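Long-range contacts in post-proline cleaving enzyme (Rickettsia typhi, PDB 4HVT), which probably hydrolyses oligopeptides on the carboxyl side of proline, as a serine peptidase of the prolyl oligopeptidase family: residues 478-483 with 552-557; 541-546 with 581-586; 561-566 with 587-592; 482-487 with 514-519; 537-542 with 569-574. All blocks are in the same frame, centred on the assembly; numbering follows the deposited sequence.

Contact 1: residues 478-483 with 552-557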
# COMPACT_ATOMS: atom_id res chain seq x y z
N ASN A 478 -15.13 13.31 -23.89
CA ASN A 478 -13.84 12.73 -23.62
C ASN A 478 -13.94 11.48 -22.73
O ASN A 478 -14.49 11.54 -21.64
CB ASN A 478 -12.90 13.73 -22.96
CG ASN A 478 -12.72 14.96 -23.82
OD1 ASN A 478 -12.18 14.84 -24.92
ND2 ASN A 478 -13.30 16.09 -23.40
N PRO A 479 -13.42 10.36 -23.23
CA PRO A 479 -13.34 9.18 -22.38
C PRO A 479 -12.52 9.53 -21.13
O PRO A 479 -11.39 10.00 -21.23
CB PRO A 479 -12.62 8.15 -23.27
CG PRO A 479 -12.85 8.63 -24.65
CD PRO A 479 -12.77 10.12 -24.53
N THR A 480 -13.08 9.26 -19.94
CA THR A 480 -12.55 9.77 -18.70
C THR A 480 -12.53 8.63 -17.71
O THR A 480 -13.49 7.87 -17.64
CB THR A 480 -13.42 10.93 -18.17
OG1 THR A 480 -13.39 12.00 -19.12
CG2 THR A 480 -12.99 11.44 -16.79
N LEU A 481 -11.41 8.50 -17.01
CA LEU A 481 -11.26 7.50 -15.97
C LEU A 481 -11.02 8.22 -14.63
O LEU A 481 -10.01 8.95 -14.43
CB LEU A 481 -10.14 6.54 -16.36
CG LEU A 481 -9.93 5.14 -15.80
CD1 LEU A 481 -11.26 4.42 -15.51
CD2 LEU A 481 -9.08 4.51 -16.93
N LEU A 482 -11.97 8.02 -13.73
CA LEU A 482 -11.98 8.66 -12.42
C LEU A 482 -11.69 7.57 -11.38
O LEU A 482 -12.36 6.53 -11.36
CB LEU A 482 -13.35 9.27 -12.17
CG LEU A 482 -13.74 9.73 -10.76
CD1 LEU A 482 -12.80 10.80 -10.17
CD2 LEU A 482 -15.18 10.21 -10.79
N GLU A 483 -10.71 7.84 -10.53
CA GLU A 483 -10.29 6.91 -9.46
C GLU A 483 -10.34 7.60 -8.11
O GLU A 483 -10.20 8.83 -8.01
CB GLU A 483 -8.87 6.44 -9.76
CG GLU A 483 -8.76 5.70 -11.09
CD GLU A 483 -7.42 5.00 -11.26
OE1 GLU A 483 -7.03 4.21 -10.37
OE2 GLU A 483 -6.77 5.23 -12.28
N GLN A 552 -18.90 20.60 -16.22
CA GLN A 552 -17.89 21.34 -16.95
C GLN A 552 -17.61 20.83 -18.34
O GLN A 552 -16.67 21.31 -18.95
CB GLN A 552 -16.60 21.31 -16.21
CG GLN A 552 -16.78 22.01 -14.91
CD GLN A 552 -15.48 22.37 -14.34
OE1 GLN A 552 -14.52 21.59 -14.39
NE2 GLN A 552 -15.40 23.56 -13.77
N ASN A 553 -18.41 19.89 -18.83
CA ASN A 553 -18.25 19.28 -20.13
C ASN A 553 -16.88 18.71 -20.46
O ASN A 553 -16.42 18.72 -21.61
CB ASN A 553 -18.71 20.25 -21.23
CG ASN A 553 -20.21 20.27 -21.34
OD1 ASN A 553 -20.83 19.33 -21.88
ND2 ASN A 553 -20.83 21.30 -20.79
N ILE A 554 -16.26 18.17 -19.42
CA ILE A 554 -15.12 17.33 -19.60
C ILE A 554 -15.61 16.01 -20.16
O ILE A 554 -15.01 15.46 -21.07
CB ILE A 554 -14.35 17.16 -18.27
CG1 ILE A 554 -13.76 18.53 -17.89
CG2 ILE A 554 -13.27 16.09 -18.42
CD1 ILE A 554 -13.34 18.63 -16.47
N THR A 555 -16.68 15.47 -19.58
CA THR A 555 -17.18 14.17 -19.99
C THR A 555 -18.69 14.14 -19.79
O THR A 555 -19.30 15.18 -19.48
CB THR A 555 -16.45 13.04 -19.22
OG1 THR A 555 -16.68 11.76 -19.83
CG2 THR A 555 -16.86 13.02 -17.79
N SER A 556 -19.27 12.97 -20.05
CA SER A 556 -20.68 12.70 -19.85
C SER A 556 -20.80 11.22 -19.41
O SER A 556 -19.82 10.44 -19.54
CB SER A 556 -21.46 13.01 -21.13
OG SER A 556 -21.06 12.18 -22.21
N PRO A 557 -21.94 10.83 -18.85
CA PRO A 557 -22.05 9.48 -18.30
C PRO A 557 -21.60 8.37 -19.22
O PRO A 557 -20.90 7.45 -18.80
CB PRO A 557 -23.55 9.35 -18.02
CG PRO A 557 -23.93 10.72 -17.62
CD PRO A 557 -23.15 11.62 -18.56
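Asn553 and Ile554 bring the turn that follows helix 536-551 up against Asn478. Asn553, at positive phi, is the C-prime residue of the Schellman motif that ends this helix; it barely touches 478-483 itself, but it turns the chain so that the carbonyl of Ile554 faces Asn478. Asn478 ND2 donates to Ile554 O at 3.0 Å, with an N-H...O angle of 153° and the oxygen close to the plane of the side-chain amide. CG of Asn478 lies anti to its own carbonyl carbon (chi1 -58°), which brings the amide alongside this acceptor; ND2 has its stronger partner in Lys473 O. Ile554 CG2 adds a loose contact, 4.2 Å from Thr480 OG1.

Thr555 carries the rest of the contact. Its OG1 lies anti to the backbone N and donates to Asn478 O at 2.8 Å. That carbonyl oxygen is gripped twice, because Thr480 OG1 also donates to it at 2.8 Å, and the two hydroxyls arrive from opposite faces of the carbonyl plane. Thr480 OG1 then sits only 3.2 Å from Thr555 CB, a close fit where the two threonine side chains cross obliquely.

Ser556 makes no contact with 478-483; its OG bonds to Gly476 O. The contact thus fastens the exit of helix 536-551 to the start of strand 480-483, which runs in the sheet between strands 510-514 and 560-565.

Contact 2: residues 541-546 with 581-586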
# COMPACT_ATOMS: atom_id res chain seq x y z
N ASP A 541 -18.90 12.49 -1.76
CA ASP A 541 -17.75 13.25 -2.28
C ASP A 541 -17.42 12.80 -3.69
O ASP A 541 -17.12 13.58 -4.58
CB ASP A 541 -16.54 13.07 -1.40
CG ASP A 541 -16.67 13.81 -0.08
OD1 ASP A 541 -17.65 14.55 0.05
OD2 ASP A 541 -15.81 13.62 0.83
N PHE A 542 -17.48 11.50 -3.89
CA PHE A 542 -17.15 10.94 -5.19
C PHE A 542 -18.21 11.40 -6.22
O PHE A 542 -17.87 11.78 -7.30
CB PHE A 542 -17.15 9.41 -5.05
CG PHE A 542 -16.55 8.70 -6.23
CD1 PHE A 542 -15.19 8.79 -6.50
CD2 PHE A 542 -17.32 7.89 -7.02
CE1 PHE A 542 -14.62 8.11 -7.55
CE2 PHE A 542 -16.75 7.25 -8.13
CZ PHE A 542 -15.42 7.34 -8.37
N PHE A 543 -19.48 11.38 -5.87
CA PHE A 543 -20.54 11.88 -6.77
C PHE A 543 -20.34 13.38 -7.11
O PHE A 543 -20.55 13.83 -8.25
CB PHE A 543 -21.95 11.67 -6.19
CG PHE A 543 -22.27 10.24 -5.86
CD1 PHE A 543 -21.91 9.20 -6.72
CD2 PHE A 543 -22.92 9.93 -4.67
CE1 PHE A 543 -22.22 7.91 -6.42
CE2 PHE A 543 -23.24 8.63 -4.38
CZ PHE A 543 -22.87 7.61 -5.22
N ALA A 544 -19.98 14.17 -6.09
CA ALA A 544 -19.71 15.61 -6.28
C ALA A 544 -18.65 15.84 -7.36
O ALA A 544 -18.81 16.68 -8.20
CB ALA A 544 -19.31 16.26 -4.98
N VAL A 545 -17.56 15.09 -7.31
CA VAL A 545 -16.56 15.16 -8.36
C VAL A 545 -17.11 14.66 -9.73
O VAL A 545 -16.90 15.32 -10.77
CB VAL A 545 -15.28 14.42 -7.91
CG1 VAL A 545 -14.29 14.41 -9.03
CG2 VAL A 545 -14.66 15.10 -6.69
N SER A 546 -17.80 13.53 -9.73
CA SER A 546 -18.35 12.95 -10.97
C SER A 546 -19.26 14.01 -11.67
O SER A 546 -19.12 14.29 -12.86
CB SER A 546 -19.12 11.65 -10.67
OG SER A 546 -18.27 10.63 -10.14
N GLU A 581 -26.78 5.99 -13.39
CA GLU A 581 -26.94 6.91 -14.49
C GLU A 581 -25.79 7.89 -14.70
O GLU A 581 -25.75 8.60 -15.72
CB GLU A 581 -28.25 7.68 -14.32
CG GLU A 581 -28.19 8.85 -13.32
CD GLU A 581 -28.25 8.46 -11.84
OE1 GLU A 581 -28.47 7.28 -11.47
OE2 GLU A 581 -28.10 9.37 -11.01
N LEU A 582 -24.87 7.97 -13.73
CA LEU A 582 -23.71 8.85 -13.82
C LEU A 582 -22.55 8.27 -14.61
O LEU A 582 -21.62 9.03 -15.01
CB LEU A 582 -23.22 9.19 -12.42
CG LEU A 582 -23.96 10.27 -11.63
CD1 LEU A 582 -23.17 10.53 -10.38
CD2 LEU A 582 -24.18 11.56 -12.38
N PHE A 583 -22.54 6.95 -14.78
CA PHE A 583 -21.34 6.22 -15.24
C PHE A 583 -21.57 5.33 -16.42
O PHE A 583 -22.71 4.84 -16.69
CB PHE A 583 -20.77 5.35 -14.09
CG PHE A 583 -20.69 6.07 -12.83
CD1 PHE A 583 -19.71 7.06 -12.67
CD2 PHE A 583 -21.55 5.79 -11.79
CE1 PHE A 583 -19.61 7.79 -11.51
CE2 PHE A 583 -21.47 6.55 -10.63
CZ PHE A 583 -20.51 7.51 -10.48
N GLY A 584 -20.52 5.17 -17.20
CA GLY A 584 -20.56 4.33 -18.40
C GLY A 584 -19.78 3.02 -18.30
O GLY A 584 -20.00 2.09 -19.10
N ALA A 585 -18.86 2.93 -17.35
CA ALA A 585 -18.06 1.73 -17.11
C ALA A 585 -17.43 1.76 -15.69
O ALA A 585 -17.21 2.82 -15.08
CB ALA A 585 -16.96 1.57 -18.15
N VAL A 586 -17.27 0.57 -15.18
CA VAL A 586 -16.75 0.37 -13.84
C VAL A 586 -15.72 -0.77 -13.81
O VAL A 586 -15.93 -1.82 -14.41
CB VAL A 586 -17.87 0.00 -12.87
CG1 VAL A 586 -17.35 -0.09 -11.45
CG2 VAL A 586 -19.03 1.00 -12.88
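Phe542 O is gripped twice by Ser546, one helical turn further on: the backbone N donates at 3.0 Å and the hydroxyl OG at 3.1 Å. OG stands anti to its own carbonyl carbon (chi1 -64°), folded back over the preceding turn, and reaches the acceptor from above the carbonyl plane. With its proton spent inside the helix, the hydroxyl can lie against a hydrocarbon wall, and that wall is Phe583. OG meets the ring at its edge, in the plane, 3.4 Å from CE1. The same oxygen also lies over one face of the Phe542 ring, offset toward its rim.

The rest is apolar and less close. The CZ tip of Phe583 faces both phenylalanines of the helix, 4.4 Å from Phe542 CE2 and from Phe543 CD1. Phe543 and Phe583 meet edge to edge, each near the plane of the other ring, so they do not stack. Leu582 crosses Phe543 at about a right angle and sets its CD1 4.1 Å from Phe543 CD1, while its CB lies over the centre of the Phe583 ring, 3.6 Å above the plane, and covers that face. Arg579 adds a cation-pi contact to Phe543, and Leu560 and Ile562 of strand 560-565 also pack on Phe583.

Helix 536-551 is thus set against the entry to strand 585-589, the layering of helix on sheet that belongs to the alpha/beta-hydrolase fold.

Contact 3: residues 561-566 with 587-592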
# COMPACT_ATOMS: atom_id res chain seq x y z
N GLY A 561 -15.80 6.49 -16.89
CA GLY A 561 -15.53 5.24 -16.19
C GLY A 561 -14.89 5.50 -14.84
O GLY A 561 -14.28 6.53 -14.60
N ILE A 562 -15.17 4.57 -13.92
CA ILE A 562 -14.72 4.70 -12.58
C ILE A 562 -13.99 3.42 -12.19
O ILE A 562 -14.33 2.34 -12.67
CB ILE A 562 -15.85 5.00 -11.57
CG1 ILE A 562 -16.96 3.95 -11.63
CG2 ILE A 562 -16.40 6.41 -11.79
CD1 ILE A 562 -17.96 4.11 -10.47
N LYS A 563 -12.93 3.58 -11.42
CA LYS A 563 -12.02 2.46 -11.07
C LYS A 563 -11.57 2.54 -9.60
O LYS A 563 -11.23 3.61 -9.13
CB LYS A 563 -10.86 2.49 -12.07
CG LYS A 563 -9.78 1.47 -11.89
CD LYS A 563 -8.56 1.83 -12.77
CE LYS A 563 -7.25 1.23 -12.26
NZ LYS A 563 -6.77 1.80 -10.97
N GLY A 564 -11.67 1.41 -8.89
CA GLY A 564 -11.25 1.33 -7.47
C GLY A 564 -10.99 -0.11 -7.05
O GLY A 564 -11.54 -1.06 -7.60
N GLY A 565 -10.05 -0.28 -6.13
CA GLY A 565 -9.58 -1.59 -5.68
C GLY A 565 -9.69 -1.68 -4.17
O GLY A 565 -9.47 -0.72 -3.49
N SER A 566 -9.93 -2.86 -3.65
CA SER A 566 -9.91 -3.13 -2.22
C SER A 566 -11.06 -2.32 -1.60
O SER A 566 -12.19 -2.42 -2.02
CB SER A 566 -8.51 -2.79 -1.66
OG SER A 566 -8.29 -3.28 -0.37
N ALA A 587 -14.63 -0.58 -13.07
CA ALA A 587 -13.72 -1.68 -12.70
C ALA A 587 -13.66 -1.77 -11.17
O ALA A 587 -13.31 -0.82 -10.50
CB ALA A 587 -12.35 -1.49 -13.33
N CYS A 588 -14.15 -2.90 -10.66
CA CYS A 588 -14.27 -3.23 -9.26
C CYS A 588 -13.20 -4.28 -8.98
O CYS A 588 -13.38 -5.47 -9.28
CB CYS A 588 -15.65 -3.76 -9.06
SG CYS A 588 -16.05 -4.12 -7.35
N GLU A 589 -12.08 -3.83 -8.45
CA GLU A 589 -10.90 -4.67 -8.40
C GLU A 589 -10.65 -5.19 -6.98
O GLU A 589 -10.70 -4.40 -6.03
CB GLU A 589 -9.68 -3.87 -8.83
CG GLU A 589 -9.85 -3.18 -10.15
CD GLU A 589 -8.62 -2.41 -10.53
OE1 GLU A 589 -7.57 -3.04 -10.86
OE2 GLU A 589 -8.70 -1.15 -10.50
N VAL A 590 -10.38 -6.51 -6.86
CA VAL A 590 -10.11 -7.22 -5.59
C VAL A 590 -10.90 -6.60 -4.45
O VAL A 590 -10.33 -6.14 -3.48
CB VAL A 590 -8.63 -7.39 -5.28
CG1 VAL A 590 -7.97 -8.30 -6.31
CG2 VAL A 590 -7.91 -6.05 -5.26
N PRO A 591 -12.24 -6.59 -4.59
CA PRO A 591 -13.02 -5.74 -3.73
C PRO A 591 -13.32 -6.35 -2.38
O PRO A 591 -13.27 -7.56 -2.22
CB PRO A 591 -14.37 -5.62 -4.44
CG PRO A 591 -14.49 -6.89 -5.22
CD PRO A 591 -13.08 -7.21 -5.64
N ILE A 592 -13.59 -5.48 -1.42
CA ILE A 592 -14.44 -5.82 -0.27
C ILE A 592 -15.80 -5.25 -0.69
O ILE A 592 -15.88 -4.12 -1.19
CB ILE A 592 -13.92 -5.27 1.09
CG1 ILE A 592 -14.77 -5.85 2.21
CG2 ILE A 592 -13.84 -3.75 1.15
CD1 ILE A 592 -14.25 -5.44 3.60
O HOH W 1 -7.78 0.99 -8.78
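Lys563 and Glu589 meet diagonally, two residues out of register, on one face of the neighbouring parallel strands 560-565 and 585-589, which helix 567-578 joins as a beta-alpha-beta unit; the turn at Ser566 fits the nucleophile elbow of the alpha/beta-hydrolases. The strand axes run 4.9 Å apart and only 4° from parallel. The Lys563 side chain lies on the same sheet face as those of Ala587 and Glu589. It leaves with CG anti to the backbone N (chi1 178°) and bends at its last torsion, wrapping the aliphatic part round the carboxylate: Glu589 OE2 lies 3.2 Å from Lys563 CG and forms a long salt bridge of 3.6 Å with NZ. Glu589 CG stands anti to its own carbonyl carbon (chi1 -53°), which brings the carboxylate back over Lys563. A water donates to OE2, but its approach to NZ is so short that the bridge it would complete is somewhat doubtful. The stronger partner of NZ is Glu483 on the adjoining strand, and Glu589 gives its other oxygen, OE1, to Tyr694 OH.

Alternating backbone bonds run from Ala587 N to Ile562 O through Ser566 N to Glu589 O, and the chain turns at Ser566. This residue takes the strained positive-phi conformation of an elbow and directs OG to His682 NE2, consistent with a catalytic triad completed by Asp649. On the far side of the turn Ile592 CG2 reaches 3.8 Å from Ser566 O, to which Ile592 N donates weakly.

Contact 4: residues 482-487 with 514-519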
# COMPACT_ATOMS: atom_id res chain seq x y z
N LEU A 482 -11.97 8.02 -13.73
CA LEU A 482 -11.98 8.66 -12.42
C LEU A 482 -11.69 7.57 -11.38
O LEU A 482 -12.36 6.53 -11.36
CB LEU A 482 -13.35 9.27 -12.17
CG LEU A 482 -13.74 9.73 -10.76
CD1 LEU A 482 -12.80 10.80 -10.17
CD2 LEU A 482 -15.18 10.21 -10.79
N GLU A 483 -10.71 7.84 -10.53
CA GLU A 483 -10.29 6.91 -9.46
C GLU A 483 -10.34 7.60 -8.11
O GLU A 483 -10.20 8.83 -8.01
CB GLU A 483 -8.87 6.44 -9.76
CG GLU A 483 -8.76 5.70 -11.09
CD GLU A 483 -7.42 5.00 -11.26
OE1 GLU A 483 -7.03 4.21 -10.37
OE2 GLU A 483 -6.77 5.23 -12.28
N ALA A 484 -10.58 6.78 -7.05
CA ALA A 484 -10.46 7.22 -5.69
C ALA A 484 -10.36 5.97 -4.84
O ALA A 484 -10.47 4.87 -5.34
CB ALA A 484 -11.62 8.08 -5.23
N TYR A 485 -10.06 6.18 -3.58
CA TYR A 485 -9.87 5.12 -2.59
C TYR A 485 -10.81 5.46 -1.43
O TYR A 485 -11.86 4.82 -1.29
CB TYR A 485 -8.41 4.99 -2.12
CG TYR A 485 -8.18 3.80 -1.16
CD1 TYR A 485 -8.23 2.48 -1.62
CD2 TYR A 485 -7.94 4.03 0.16
CE1 TYR A 485 -8.02 1.40 -0.78
CE2 TYR A 485 -7.70 2.97 1.02
CZ TYR A 485 -7.73 1.67 0.54
OH TYR A 485 -7.50 0.69 1.51
N GLY A 486 -10.46 6.46 -0.60
CA GLY A 486 -11.38 6.94 0.42
C GLY A 486 -11.60 6.05 1.64
O GLY A 486 -12.73 5.69 2.01
N GLY A 487 -10.51 5.70 2.30
CA GLY A 487 -10.59 4.90 3.53
C GLY A 487 -9.28 4.91 4.26
O GLY A 487 -8.24 5.21 3.69
N ALA A 514 -9.73 11.72 -7.30
CA ALA A 514 -10.53 12.45 -6.30
C ALA A 514 -10.12 12.14 -4.85
O ALA A 514 -10.14 11.01 -4.41
CB ALA A 514 -12.00 12.17 -6.50
N ASN A 515 -9.77 13.18 -4.11
CA ASN A 515 -9.30 13.05 -2.75
C ASN A 515 -10.45 13.11 -1.76
O ASN A 515 -10.61 14.00 -0.89
CB ASN A 515 -8.23 14.14 -2.50
CG ASN A 515 -7.07 13.98 -3.45
OD1 ASN A 515 -6.94 14.73 -4.40
ND2 ASN A 515 -6.21 12.99 -3.19
N ILE A 516 -11.28 12.11 -1.88
CA ILE A 516 -12.50 12.06 -1.09
C ILE A 516 -12.29 11.77 0.40
O ILE A 516 -11.26 11.23 0.84
CB ILE A 516 -13.48 11.01 -1.67
CG1 ILE A 516 -13.01 9.55 -1.42
CG2 ILE A 516 -13.76 11.35 -3.15
CD1 ILE A 516 -13.86 8.48 -2.13
N ARG A 517 -13.27 12.18 1.20
CA ARG A 517 -13.18 11.90 2.65
C ARG A 517 -13.15 10.39 2.92
O ARG A 517 -13.52 9.60 2.07
CB ARG A 517 -14.27 12.64 3.41
CG ARG A 517 -13.94 14.12 3.56
CD ARG A 517 -15.07 14.93 4.13
NE ARG A 517 -16.18 15.10 3.18
CZ ARG A 517 -17.27 15.83 3.42
NH1 ARG A 517 -17.40 16.49 4.57
NH2 ARG A 517 -18.22 15.90 2.51
N GLY A 518 -12.65 9.99 4.11
CA GLY A 518 -12.28 8.59 4.38
C GLY A 518 -10.75 8.47 4.22
O GLY A 518 -10.07 7.65 4.84
N GLY A 519 -10.21 9.29 3.30
CA GLY A 519 -8.75 9.35 3.12
C GLY A 519 -8.12 10.22 4.19
O GLY A 519 -8.79 10.63 5.13
O HOH W 2 -9.18 8.92 -2.90
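The carboxyl ends of the parallel strands 480-483 and 510-514 separate here into two glycine-rich loops, and the only direct hydrogen bond between these segments is Ala514 N to Glu483 O, 3.0 Å and nearly straight at 168°. One step on, a water takes the place of strand pairing: it accepts from Tyr485 N at 3.0 Å and donates to Ala514 O at 2.8 Å. Beside this bond Leu482 CD1 touches Ala514 CB, while Ala484 CB lies 3.8 Å from Ile516 CD1.

Ile516 holds CG1 in the crowded position between its backbone N and carbonyl carbon (chi1 72°), which swings the branch across to the first loop, where CG1 packs 3.6 Å from Gly486 CA. Gly486, at positive phi, has no side chain in the way. Gly518 also has positive phi, and its backbone packs close against Gly486 and Gly487, with Gly518 C 3.6 Å from Gly486 C. Arg517 points off to Asp541 and Asp458.

Tyr485 touches the residues of the putative nucleophile elbow. Loops like these, at the carboxyl ends of parallel strands, are where alpha/beta-hydrolases place the active site.

Contact 5: residues 537-542 with 569-574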
# COMPACT_ATOMS: atom_id res chain seq x y z
N THR A 537 -20.62 9.70 3.37
CA THR A 537 -19.95 10.95 3.10
C THR A 537 -18.85 10.75 2.00
O THR A 537 -18.76 11.55 1.07
CB THR A 537 -19.40 11.56 4.41
OG1 THR A 537 -20.48 12.01 5.21
CG2 THR A 537 -18.43 12.75 4.13
N ALA A 538 -18.09 9.67 2.08
CA ALA A 538 -17.08 9.38 1.06
C ALA A 538 -17.74 9.25 -0.30
O ALA A 538 -17.27 9.80 -1.29
CB ALA A 538 -16.31 8.10 1.40
N PHE A 539 -18.84 8.51 -0.34
CA PHE A 539 -19.50 8.22 -1.57
C PHE A 539 -20.08 9.52 -2.20
O PHE A 539 -19.95 9.73 -3.38
CB PHE A 539 -20.59 7.17 -1.40
CG PHE A 539 -20.14 5.91 -0.61
CD1 PHE A 539 -18.88 5.35 -0.75
CD2 PHE A 539 -21.03 5.27 0.24
CE1 PHE A 539 -18.47 4.23 -0.04
CE2 PHE A 539 -20.63 4.14 0.93
CZ PHE A 539 -19.35 3.61 0.79
N ASN A 540 -20.67 10.37 -1.35
CA ASN A 540 -21.19 11.65 -1.79
C ASN A 540 -20.08 12.52 -2.38
O ASN A 540 -20.29 13.17 -3.39
CB ASN A 540 -21.83 12.40 -0.63
CG ASN A 540 -23.13 11.77 -0.17
OD1 ASN A 540 -23.72 10.94 -0.87
ND2 ASN A 540 -23.60 12.19 0.98
N ASP A 541 -18.90 12.49 -1.76
CA ASP A 541 -17.75 13.25 -2.28
C ASP A 541 -17.42 12.80 -3.69
O ASP A 541 -17.12 13.58 -4.58
CB ASP A 541 -16.54 13.07 -1.40
CG ASP A 541 -16.67 13.81 -0.08
OD1 ASP A 541 -17.65 14.55 0.05
OD2 ASP A 541 -15.81 13.62 0.83
N PHE A 542 -17.48 11.50 -3.89
CA PHE A 542 -17.15 10.94 -5.19
C PHE A 542 -18.21 11.40 -6.22
O PHE A 542 -17.87 11.78 -7.30
CB PHE A 542 -17.15 9.41 -5.05
CG PHE A 542 -16.55 8.70 -6.23
CD1 PHE A 542 -15.19 8.79 -6.50
CD2 PHE A 542 -17.32 7.89 -7.02
CE1 PHE A 542 -14.62 8.11 -7.55
CE2 PHE A 542 -16.75 7.25 -8.13
CZ PHE A 542 -15.42 7.34 -8.37
N GLY A 569 -12.86 -0.78 -4.21
CA GLY A 569 -13.81 -1.69 -4.81
C GLY A 569 -15.20 -1.57 -4.22
O GLY A 569 -16.15 -1.63 -4.97
N LEU A 570 -15.30 -1.35 -2.90
CA LEU A 570 -16.59 -0.94 -2.28
C LEU A 570 -17.13 0.37 -2.80
O LEU A 570 -18.29 0.48 -3.21
CB LEU A 570 -16.47 -0.91 -0.73
CG LEU A 570 -17.65 -0.44 0.06
CD1 LEU A 570 -18.87 -1.32 -0.22
CD2 LEU A 570 -17.36 -0.32 1.55
N LEU A 571 -16.25 1.37 -2.85
CA LEU A 571 -16.58 2.68 -3.35
C LEU A 571 -17.29 2.57 -4.70
O LEU A 571 -18.35 3.11 -4.88
CB LEU A 571 -15.34 3.52 -3.47
CG LEU A 571 -15.51 4.85 -4.25
CD1 LEU A 571 -16.48 5.77 -3.54
CD2 LEU A 571 -14.16 5.50 -4.45
N VAL A 572 -16.69 1.86 -5.64
CA VAL A 572 -17.19 1.90 -7.01
C VAL A 572 -18.41 0.98 -7.21
O VAL A 572 -19.21 1.26 -8.06
CB VAL A 572 -16.11 1.65 -8.10
CG1 VAL A 572 -15.03 2.70 -8.09
CG2 VAL A 572 -15.58 0.23 -8.09
N SER A 573 -18.54 -0.08 -6.43
CA SER A 573 -19.73 -0.88 -6.44
C SER A 573 -20.91 -0.17 -5.77
O SER A 573 -22.05 -0.36 -6.21
CB SER A 573 -19.50 -2.25 -5.86
OG SER A 573 -19.05 -2.22 -4.51
N VAL A 574 -20.67 0.60 -4.70
CA VAL A 574 -21.67 1.52 -4.19
C VAL A 574 -22.06 2.59 -5.24
O VAL A 574 -23.25 2.86 -5.46
CB VAL A 574 -21.25 2.22 -2.91
CG1 VAL A 574 -22.27 3.30 -2.57
CG2 VAL A 574 -21.08 1.20 -1.79
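Leu571 wedges between Phe539 and Phe542, and this is the tight part of a crossing between helices 536-551 and 567-578. Over these segments the axes pass 10.3 Å apart at a crossing angle of -66°. Leu571 CG stands anti to the backbone N (chi1 169°), which sends the two methyls out toward the other helix. CD1 of Leu571 touches both rings: it meets Phe539 at the edge, 3.7 Å from CD1 of that ring, and lies 4.0 Å from Phe542 CG. CD2 alone makes the CH-pi contact, over one face of Phe542 and 4.2 Å from its centroid. Val574 closes on Phe539 from another direction. Its CG1 lies over a face of that ring, 3.9 Å from the centroid and 22° off the normal, while CG2 touches the far rim near CZ. Phe539 therefore has one methyl over a face and another at its edge, and Tyr626 packs on it edge to face.

Away from this centre the fit is looser. Leu570 CG comes no nearer than 4.5 Å to Phe539 CZ, and Ala538 points at the other segment without touching it. Thr537 and Asn540, partly exposed, lie too far off to touch 569-574.

No hydrogen bond crosses between the two segments; what joins them is methyl-to-ring and other apolar contact, and cohesion here probably comes from burial and the fit of shapes.

How the contacts relate
All five contacts lie on the same side of the chain's centre, in the alpha/beta-hydrolase part of the enzyme. Contacts 1 and 4 both use strand 480-483 but work at its two ends, about 17 Å apart between centres. Contacts 2 and 5 share helix 536-551, with centres about 9 Å apart, and contact 3 pairs the strands joined by helix 567-578. Along the chain contact 4 closes before contacts 2, 3 and 5 open, while contact 1 crosses contact 2. Contact 4 touches contact 5, about 8 Å between centres. Helices 536-551 and 567-578 thus pack together on one side of strands 480-483, 560-565 and 585-589, next to the putative nucleophile elbow.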